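Local atomic coordinates of inositol polyphosphate multikinase alpha (Arabidopsis thaliana, PDB entry 4FRF), a protein that phosphorylates inositol phosphates with broad substrate specificity, using ATP to convert inositol 1,4,5-trisphosphate into the 1,3,4,5,6-pentakisphosphate. Residues 82-87 against 213-218. Residues are numbered along the deposited sequence; the frame is centred on the assembly and turned at random.
Sequences KPSVMD and MVYENE
Two antiparallel strands pair here in the five-stranded sheet of the inositol phosphate kinase fold: residues 82-87 lead into and begin the central strand 83-90, and 213-218 run off the end of its neighbour 209-216. Their N-to-C directions differ by 173°, and the register runs P83–E216, S84–Y215, V85–V214, M86–M213. M86 and M213 form a hydrogen-bonded pair with two good bonds, M86 N to M213 O at 3.0 Å and M213 N to M86 O at 2.9 Å. At S84–Y215 the ladder loosens: Y215 N reaches S84 O at 151°, but the return bond from S84 N is weak. Past the non-hydrogen-bonded pair P83–E216, backbone and side chains share the pairing. K82 O is gripped twice by N217, by its backbone N nearly along the C=O axis (2.8 Å) and by ND2 from above the carbonyl plane. ND2 also donates to S84 OG at 3.0 Å, both acceptors lying close to the amide plane; OD1 bonds H131. E216, bent at chi2 (71°), brings OE2 to K82 N at 2.8 Å, while its OE1 takes T81 N. On the face of S84 and M86, S84 CB sits over the Y215 ring, whose OH bonds F159 O, and M86 SD meets M213 CE beside helix 149-158. P83 CB touches V214 CG2 on the other face. With both amide hydrogens engaged and OD1 held by H131, the N217 carboxamide is probably fixed in its flip, and the strand ends are joined at K82 by one backbone bond and by side-chain bonds from N217 and E216.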
ATOM      1  N   LYS A  82     -15.051 -14.995 -27.183  1.00120.94           N
ATOM      2  CA  LYS A  82     -15.285 -15.860 -26.047  1.00118.15           C
ATOM      3  C   LYS A  82     -14.337 -15.447 -24.938  1.00113.16           C
ATOM      4  O   LYS A  82     -13.190 -15.901 -24.886  1.00111.31           O
ATOM      5  CB  LYS A  82     -15.068 -17.324 -26.429  1.00119.12           C
ATOM      6  CG  LYS A  82     -16.125 -17.850 -27.345  1.00123.22           C
ATOM      7  CD  LYS A  82     -15.846 -19.281 -27.816  1.00123.48           C
ATOM      8  CE  LYS A  82     -16.820 -19.700 -28.947  1.00124.24           C
ATOM      9  NZ  LYS A  82     -18.209 -19.160 -28.745  1.00123.00           N
ATOM     10  N   PRO A  83     -14.794 -14.539 -24.071  1.00111.24           N
ATOM     11  CA  PRO A  83     -13.929 -14.022 -23.032  1.00106.35           C
ATOM     12  C   PRO A  83     -14.201 -14.654 -21.687  1.00104.75           C
ATOM     13  O   PRO A  83     -15.356 -14.790 -21.297  1.00106.88           O
ATOM     14  CB  PRO A  83     -14.309 -12.547 -22.986  1.00106.28           C
ATOM     15  CG  PRO A  83     -15.770 -12.524 -23.365  1.00109.97           C
ATOM     16  CD  PRO A  83     -16.024 -13.738 -24.225  1.00113.27           C
ATOM     17  N   SER A  84     -13.139 -15.062 -20.996  1.00101.90           N
ATOM     18  CA  SER A  84     -13.189 -15.268 -19.549  1.00 99.58           C
ATOM     19  C   SER A  84     -12.923 -13.927 -18.897  1.00 97.13           C
ATOM     20  O   SER A  84     -12.059 -13.181 -19.350  1.00 95.52           O
ATOM     21  CB  SER A  84     -12.126 -16.270 -19.102  1.00 97.64           C
ATOM     22  OG  SER A  84     -12.330 -17.552 -19.678  1.00100.72           O
ATOM     23  N   VAL A  85     -13.657 -13.624 -17.834  1.00 97.41           N
ATOM     24  CA  VAL A  85     -13.543 -12.324 -17.160  1.00 96.44           C
ATOM     25  C   VAL A  85     -13.517 -12.460 -15.614  1.00 94.56           C
ATOM     26  O   VAL A  85     -14.107 -13.382 -15.062  1.00 95.62           O
ATOM     27  CB  VAL A  85     -14.685 -11.369 -17.609  1.00 98.35           C
ATOM     28  CG1 VAL A  85     -16.018 -11.979 -17.316  1.00101.36           C
ATOM     29  CG2 VAL A  85     -14.573 -10.037 -16.911  1.00 99.41           C
ATOM     30  N   MET A  86     -12.792 -11.569 -14.935  1.00 92.41           N
ATOM     31  CA  MET A  86     -12.763 -11.565 -13.450  1.00 92.11           C
ATOM     32  C   MET A  86     -12.715 -10.168 -12.848  1.00 90.69           C
ATOM     33  O   MET A  86     -11.948  -9.323 -13.290  1.00 88.58           O
ATOM     34  CB  MET A  86     -11.591 -12.382 -12.902  1.00 89.80           C
ATOM     35  CG  MET A  86     -11.506 -12.346 -11.370  1.00 90.55           C
ATOM     36  SD  MET A  86      -9.915 -12.882 -10.706  1.00 92.28           S
ATOM     37  CE  MET A  86     -10.254 -14.617 -10.439  1.00 94.97           C
ATOM     38  N   ASP A  87     -13.493  -9.950 -11.797  1.00 92.21           N
ATOM     39  CA  ASP A  87     -13.531  -8.644 -11.175  1.00 93.62           C
ATOM     40  C   ASP A  87     -13.131  -8.660  -9.695  1.00 93.45           C
ATOM     41  O   ASP A  87     -13.801  -9.283  -8.857  1.00 94.76           O
ATOM     42  CB  ASP A  87     -14.883  -7.970 -11.382  1.00 96.91           C
ATOM     43  CG  ASP A  87     -15.945  -8.480 -10.433  1.00102.73           C
ATOM     44  OD1 ASP A  87     -16.365  -9.651 -10.571  1.00106.71           O
ATOM     45  OD2 ASP A  87     -16.400  -7.688  -9.574  1.00108.46           O
ATOM     46  N   MET A 213     -10.087  -7.944 -15.060  1.00 88.48           N
ATOM     47  CA  MET A 213      -9.258  -8.658 -16.035  1.00 86.97           C
ATOM     48  C   MET A 213     -10.146  -9.365 -17.054  1.00 89.17           C
ATOM     49  O   MET A 213     -11.265  -9.780 -16.737  1.00 90.22           O
ATOM     50  CB  MET A 213      -8.352  -9.673 -15.338  1.00 84.86           C
ATOM     51  CG  MET A 213      -7.541  -9.093 -14.168  1.00 84.07           C
ATOM     52  SD  MET A 213      -6.334 -10.245 -13.434  1.00 82.28           S
ATOM     53  CE  MET A 213      -7.431 -11.355 -12.533  1.00 83.13           C
ATOM     54  N   VAL A 214      -9.660  -9.466 -18.286  1.00 89.08           N
ATOM     55  CA  VAL A 214     -10.363 -10.213 -19.323  1.00 91.95           C
ATOM     56  C   VAL A 214      -9.400 -10.708 -20.385  1.00 92.04           C
ATOM     57  O   VAL A 214      -8.300 -10.167 -20.533  1.00 90.08           O
ATOM     58  CB  VAL A 214     -11.506  -9.378 -19.990  1.00 94.50           C
ATOM     59  CG1 VAL A 214     -11.009  -8.023 -20.436  1.00 93.20           C
ATOM     60  CG2 VAL A 214     -12.068 -10.123 -21.160  1.00 98.13           C
ATOM     61  N   TYR A 215      -9.796 -11.763 -21.096  1.00 94.25           N
ATOM     62  CA  TYR A 215      -8.990 -12.263 -22.207  1.00 95.51           C
ATOM     63  C   TYR A 215      -9.756 -13.150 -23.208  1.00 99.40           C
ATOM     64  O   TYR A 215     -10.924 -13.483 -22.998  1.00101.96           O
ATOM     65  CB  TYR A 215      -7.710 -12.945 -21.700  1.00 92.83           C
ATOM     66  CG  TYR A 215      -7.916 -14.264 -20.987  1.00 92.85           C
ATOM     67  CD1 TYR A 215      -7.882 -15.469 -21.695  1.00 93.70           C
ATOM     68  CD2 TYR A 215      -8.014 -14.318 -19.592  1.00 90.78           C
ATOM     69  CE1 TYR A 215      -8.003 -16.686 -21.046  1.00 92.79           C
ATOM     70  CE2 TYR A 215      -8.145 -15.536 -18.932  1.00 91.05           C
ATOM     71  CZ  TYR A 215      -8.147 -16.716 -19.673  1.00 91.91           C
ATOM     72  OH  TYR A 215      -8.262 -17.930 -19.037  1.00 91.44           O
ATOM     73  N   GLU A 216      -9.090 -13.486 -24.315  1.00100.45           N
ATOM     74  CA  GLU A 216      -9.738 -14.165 -25.432  1.00104.57           C
ATOM     75  C   GLU A 216      -9.467 -15.662 -25.393  1.00105.30           C
ATOM     76  O   GLU A 216      -8.329 -16.094 -25.513  1.00103.67           O
ATOM     77  CB  GLU A 216      -9.204 -13.596 -26.768  1.00106.86           C
ATOM     78  CG  GLU A 216     -10.095 -14.104 -27.985  1.00111.64           C
ATOM     79  CD  GLU A 216     -11.514 -13.393 -27.918  1.00116.03           C
ATOM     80  OE1 GLU A 216     -11.644 -12.209 -28.058  1.00116.43           O
ATOM     81  OE2 GLU A 216     -12.474 -14.105 -27.658  1.00120.23           O
ATOM     82  N   ASN A 217     -10.538 -16.454 -25.365  1.00108.78           N
ATOM     83  CA  ASN A 217     -10.383 -17.906 -25.460  1.00110.64           C
ATOM     84  C   ASN A 217     -10.253 -18.436 -26.892  1.00114.19           C
ATOM     85  O   ASN A 217      -9.560 -19.427 -27.121  1.00114.34           O
ATOM     86  CB  ASN A 217     -11.503 -18.620 -24.708  1.00111.93           C
ATOM     87  CG  ASN A 217     -11.402 -18.427 -23.203  1.00108.58           C
ATOM     88  OD1 ASN A 217     -10.663 -19.141 -22.528  1.00105.57           O
ATOM     89  ND2 ASN A 217     -12.137 -17.446 -22.673  1.00106.62           N
ATOM     90  N   GLU A 218     -10.834 -17.721 -27.855  1.00117.03           N
ATOM     91  CA  GLU A 218     -10.855 -18.189 -29.255  1.00122.93           C
ATOM     92  C   GLU A 218      -9.553 -18.898 -29.697  1.00124.01           C
ATOM     93  O   GLU A 218      -8.488 -18.267 -29.843  1.00121.52           O
ATOM     94  CB  GLU A 218     -11.232 -17.054 -30.219  1.00124.50           C
ATOM     95  CG  GLU A 218     -11.930 -17.520 -31.496  1.00129.17           C
ATOM     96  CD  GLU A 218     -13.361 -18.046 -31.257  1.00131.67           C
ATOM     97  OE1 GLU A 218     -13.857 -17.935 -30.110  1.00128.99           O
ATOM     98  OE2 GLU A 218     -13.988 -18.562 -32.230  1.00133.13           O
TER